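Long-range contact in capsid fiber protein (Bacillus phage phi29, PDB 6QYY), which forms the head fibers of the phage capsid, the present fragment being the N-terminal base that probably seats each fiber on the head: residues E29-Y41 against D75-P87. Numbering follows the deposited sequence.
Sequences EISHAAENTIPDY and DNLTTGKDGTAVP
T79 meets the turn A34-T37 through its carbonyl and its hydroxyl. N36 N gives an almost straight hydrogen bond to T79 O (2.8 Å, 176° at the hydrogen), and T79 OG1 donates to T37 O at 2.8 Å. OG1 stands opposite the carbonyl carbon of its own residue (chi1 -54°), which turns the hydroxyl to T37 and leaves the CG2 methyl against A33 O and A34 O. The type II turn is itself braced by T37, whose OG1 and N both donate to A34 O from one face of that carbonyl.

Water supplies a second layer. One molecule donates to A33 O and G80 O and accepts from G83 N, joining the strand exit to the loop 80-84 of the hairpin; another links N36 OD1 to T79 O.

Contacts across the segments without hydrogen bonds fill the margin. D82 O, hydrogen-bonded to R17 NH1, sits over one face of the H32 ring, 3.4 Å from ND1, while H32 NE2 is hydrogen-bonded to M14 N. E35, its chain extended, lays its carboxylate across CD and CE of K81; OE1 is 4.4 Å from K81 NZ, beyond a salt bridge.

Thus the loop after strand 28-32 meets the hairpin of the second sheet mainly through backbone carbonyls as acceptors, with the exposed charges probably adding only modest attraction.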
loop_
_atom_site.group_PDB
_atom_site.type_symbol
_atom_site.label_atom_id
_atom_site.label_comp_id
_atom_site.label_asym_id
_atom_site.label_seq_id
_atom_site.Cartn_x
_atom_site.Cartn_y
_atom_site.Cartn_z
ATOM N N GLU A 29 -20.939 2.421 -7.801
ATOM C CA GLU A 29 -21.415 3.668 -7.235
ATOM C C GLU A 29 -20.469 4.118 -6.129
ATOM O O GLU A 29 -19.843 3.295 -5.456
ATOM C CB GLU A 29 -22.861 3.525 -6.737
ATOM C CG GLU A 29 -23.812 3.204 -7.889
ATOM C CD GLU A 29 -25.285 3.285 -7.517
ATOM O OE1 GLU A 29 -26.111 3.603 -8.405
ATOM O OE2 GLU A 29 -25.620 3.015 -6.344
ATOM N N ILE A 30 -20.307 5.428 -5.998
ATOM C CA ILE A 30 -19.518 5.995 -4.916
ATOM C C ILE A 30 -20.436 6.806 -4.014
ATOM O O ILE A 30 -21.481 7.322 -4.434
ATOM C CB ILE A 30 -18.358 6.874 -5.432
ATOM C CG1 ILE A 30 -18.896 8.013 -6.288
ATOM C CG2 ILE A 30 -17.315 6.039 -6.204
ATOM C CD1 ILE A 30 -17.829 9.080 -6.611
ATOM N N SER A 31 -20.030 6.916 -2.759
ATOM C CA SER A 31 -20.712 7.742 -1.774
ATOM C C SER A 31 -19.719 7.941 -0.644
ATOM O O SER A 31 -18.683 7.274 -0.587
ATOM C CB SER A 31 -22.017 7.099 -1.282
ATOM O OG SER A 31 -21.791 5.790 -0.799
ATOM N N HIS A 32 -20.040 8.871 0.250
ATOM C CA HIS A 32 -19.220 9.062 1.437
ATOM C C HIS A 32 -19.131 7.770 2.232
ATOM O O HIS A 32 -20.146 7.116 2.495
ATOM C CB HIS A 32 -19.804 10.174 2.308
ATOM C CG HIS A 32 -19.666 11.526 1.698
ATOM N ND1 HIS A 32 -20.490 12.583 2.021
ATOM C CD2 HIS A 32 -18.803 11.990 0.764
ATOM C CE1 HIS A 32 -20.138 13.642 1.314
ATOM N NE2 HIS A 32 -19.113 13.310 0.547
ATOM N N ALA A 33 -17.908 7.406 2.616
ATOM C CA ALA A 33 -17.707 6.260 3.490
ATOM C C ALA A 33 -18.494 6.442 4.781
ATOM O O ALA A 33 -18.617 7.553 5.304
ATOM C CB ALA A 33 -16.218 6.082 3.796
ATOM N N ALA A 34 -19.057 5.344 5.275
ATOM C CA ALA A 34 -19.858 5.397 6.488
ATOM C C ALA A 34 -18.975 5.619 7.717
ATOM O O ALA A 34 -17.811 5.211 7.763
ATOM C CB ALA A 34 -20.672 4.108 6.652
ATOM N N GLU A 35 -19.552 6.267 8.723
ATOM C CA GLU A 35 -18.842 6.546 9.963
ATOM C C GLU A 35 -18.302 5.264 10.601
ATOM O O GLU A 35 -18.966 4.225 10.600
ATOM C CB GLU A 35 -19.784 7.269 10.922
ATOM C CG GLU A 35 -19.129 7.765 12.180
ATOM C CD GLU A 35 -20.115 8.433 13.110
ATOM O OE1 GLU A 35 -21.334 8.336 12.850
ATOM O OE2 GLU A 35 -19.673 9.063 14.092
ATOM N N ASN A 36 -17.070 5.346 11.117
ATOM C CA ASN A 36 -16.333 4.255 11.761
ATOM C C ASN A 36 -16.039 3.071 10.832
ATOM O O ASN A 36 -15.801 1.959 11.307
ATOM C CB ASN A 36 -17.060 3.765 13.020
ATOM C CG ASN A 36 -17.160 4.842 14.071
ATOM O OD1 ASN A 36 -16.150 5.401 14.500
ATOM N ND2 ASN A 36 -18.383 5.168 14.468
ATOM N N THR A 37 -16.016 3.264 9.516
ATOM C CA THR A 37 -15.624 2.191 8.615
ATOM C C THR A 37 -14.299 2.531 7.942
ATOM O O THR A 37 -13.845 3.679 7.954
ATOM C CB THR A 37 -16.696 1.925 7.550
ATOM O OG1 THR A 37 -16.782 3.046 6.663
ATOM C CG2 THR A 37 -18.046 1.703 8.201
ATOM N N ILE A 38 -13.674 1.513 7.361
ATOM C CA ILE A 38 -12.462 1.721 6.568
ATOM C C ILE A 38 -12.874 2.193 5.179
ATOM O O ILE A 38 -13.616 1.487 4.481
ATOM C CB ILE A 38 -11.614 0.443 6.474
ATOM C CG1 ILE A 38 -11.313 -0.128 7.864
ATOM C CG2 ILE A 38 -10.347 0.718 5.662
ATOM C CD1 ILE A 38 -10.401 0.735 8.714
ATOM N N PRO A 39 -12.415 3.357 4.734
ATOM C CA PRO A 39 -12.792 3.835 3.404
ATOM C C PRO A 39 -12.133 3.011 2.314
ATOM O O PRO A 39 -11.108 2.351 2.518
ATOM C CB PRO A 39 -12.274 5.278 3.386
ATOM C CG PRO A 39 -11.104 5.252 4.309
ATOM C CD PRO A 39 -11.505 4.290 5.420
ATOM N N ASP A 40 -12.747 3.054 1.136
ATOM C CA ASP A 40 -12.161 2.441 -0.051
ATOM C C ASP A 40 -11.209 3.392 -0.770
ATOM O O ASP A 40 -10.158 2.964 -1.262
ATOM C CB ASP A 40 -13.264 1.980 -1.006
ATOM C CG ASP A 40 -14.131 0.884 -0.409
ATOM O OD1 ASP A 40 -13.574 -0.031 0.257
ATOM O OD2 ASP A 40 -15.370 0.927 -0.595
ATOM N N TYR A 41 -11.552 4.674 -0.836
ATOM C CA TYR A 41 -10.679 5.661 -1.457
ATOM C C TYR A 41 -11.094 7.037 -0.936
ATOM O O TYR A 41 -11.740 7.139 0.112
ATOM C CB TYR A 41 -10.706 5.540 -2.995
ATOM C CG TYR A 41 -9.430 6.128 -3.617
ATOM C CD1 TYR A 41 -8.175 5.624 -3.266
ATOM C CD2 TYR A 41 -9.482 7.201 -4.501
ATOM C CE1 TYR A 41 -7.001 6.177 -3.795
ATOM C CE2 TYR A 41 -8.314 7.761 -5.036
ATOM C CZ TYR A 41 -7.079 7.244 -4.674
ATOM O OH TYR A 41 -5.919 7.790 -5.200
ATOM N N ASP A 75 -2.606 11.847 15.829
ATOM C CA ASP A 75 -3.869 11.161 16.091
ATOM C C ASP A 75 -4.074 10.024 15.101
ATOM O O ASP A 75 -3.825 10.174 13.905
ATOM C CB ASP A 75 -5.047 12.137 15.976
ATOM C CG ASP A 75 -5.241 12.983 17.225
ATOM O OD1 ASP A 75 -4.565 12.716 18.244
ATOM O OD2 ASP A 75 -6.071 13.923 17.181
ATOM N N ASN A 76 -4.551 8.889 15.600
ATOM C CA ASN A 76 -5.080 7.863 14.720
ATOM C C ASN A 76 -6.485 8.238 14.271
ATOM O O ASN A 76 -7.274 8.783 15.049
ATOM C CB ASN A 76 -5.091 6.513 15.421
ATOM C CG ASN A 76 -3.729 6.125 15.915
ATOM O OD1 ASN A 76 -2.810 5.960 15.115
ATOM N ND2 ASN A 76 -3.580 5.980 17.229
ATOM N N LEU A 77 -6.794 7.926 13.016
ATOM C CA LEU A 77 -7.970 8.452 12.337
ATOM C C LEU A 77 -8.857 7.340 11.800
ATOM O O LEU A 77 -8.363 6.307 11.332
ATOM C CB LEU A 77 -7.553 9.353 11.164
ATOM C CG LEU A 77 -6.717 10.565 11.554
ATOM C CD1 LEU A 77 -6.364 11.386 10.315
ATOM C CD2 LEU A 77 -7.461 11.448 12.566
ATOM N N THR A 78 -10.169 7.592 11.830
ATOM C CA THR A 78 -11.200 6.786 11.184
ATOM C C THR A 78 -12.184 7.717 10.483
ATOM O O THR A 78 -12.066 8.941 10.547
ATOM C CB THR A 78 -11.946 5.907 12.202
ATOM O OG1 THR A 78 -12.753 4.942 11.505
ATOM C CG2 THR A 78 -12.848 6.776 13.071
ATOM N N THR A 79 -13.171 7.128 9.816
ATOM C CA THR A 79 -14.197 7.911 9.144
ATOM C C THR A 79 -15.178 8.498 10.157
ATOM O O THR A 79 -15.686 7.784 11.027
ATOM C CB THR A 79 -14.945 7.030 8.147
ATOM O OG1 THR A 79 -14.007 6.408 7.271
ATOM C CG2 THR A 79 -15.923 7.855 7.325
ATOM N N GLY A 80 -15.434 9.799 10.053
ATOM C CA GLY A 80 -16.465 10.473 10.828
ATOM C C GLY A 80 -17.750 10.661 10.043
ATOM O O GLY A 80 -18.083 9.870 9.152
ATOM N N LYS A 81 -18.493 11.715 10.385
ATOM C CA LYS A 81 -19.710 12.061 9.652
ATOM C C LYS A 81 -19.381 12.629 8.268
ATOM O O LYS A 81 -18.380 13.327 8.085
ATOM C CB LYS A 81 -20.524 13.096 10.423
ATOM C CG LYS A 81 -20.730 12.814 11.902
ATOM C CD LYS A 81 -21.306 11.440 12.153
ATOM C CE LYS A 81 -21.806 11.303 13.598
ATOM N NZ LYS A 81 -22.807 12.331 13.975
ATOM N N ASP A 82 -20.262 12.347 7.296
ATOM C CA ASP A 82 -20.166 12.914 5.941
ATOM C C ASP A 82 -18.807 12.654 5.293
ATOM O O ASP A 82 -18.313 13.475 4.508
ATOM C CB ASP A 82 -20.450 14.417 5.947
ATOM C CG ASP A 82 -21.797 14.757 6.566
ATOM O OD1 ASP A 82 -22.569 13.819 6.843
ATOM O OD2 ASP A 82 -22.077 15.956 6.782
ATOM N N GLY A 83 -18.187 11.511 5.595
ATOM C CA GLY A 83 -16.930 11.172 4.943
ATOM C C GLY A 83 -15.728 11.973 5.391
ATOM O O GLY A 83 -14.702 11.986 4.696
ATOM N N THR A 84 -15.826 12.653 6.525
ATOM C CA THR A 84 -14.682 13.349 7.074
ATOM C C THR A 84 -13.797 12.357 7.817
ATOM O O THR A 84 -14.139 11.180 7.988
ATOM C CB THR A 84 -15.138 14.474 8.010
ATOM O OG1 THR A 84 -15.870 13.931 9.132
ATOM C CG2 THR A 84 -16.022 15.449 7.272
ATOM N N ALA A 85 -12.640 12.838 8.254
ATOM C CA ALA A 85 -11.727 12.061 9.081
ATOM C C ALA A 85 -11.754 12.589 10.507
ATOM O O ALA A 85 -11.748 13.806 10.721
ATOM C CB ALA A 85 -10.303 12.125 8.533
ATOM N N VAL A 86 -11.788 11.680 11.483
ATOM C CA VAL A 86 -11.835 12.078 12.900
ATOM C C VAL A 86 -10.937 11.165 13.716
ATOM O O VAL A 86 -10.638 10.027 13.328
ATOM C CB VAL A 86 -13.274 12.030 13.471
ATOM C CG1 VAL A 86 -14.203 12.974 12.696
ATOM C CG2 VAL A 86 -13.799 10.594 13.478
ATOM N N PRO A 87 -10.479 11.655 14.874
ATOM C CA PRO A 87 -9.702 10.799 15.781
ATOM C C PRO A 87 -10.518 9.620 16.295
ATOM O O PRO A 87 -11.741 9.688 16.443
ATOM C CB PRO A 87 -9.327 11.745 16.930
ATOM C CG PRO A 87 -9.453 13.119 16.358
ATOM C CD PRO A 87 -10.576 13.038 15.375
HETATM O O HOH W 1 -19.486 9.359 6.964
HETATM O O HOH W 2 -15.936 8.041 13.945
#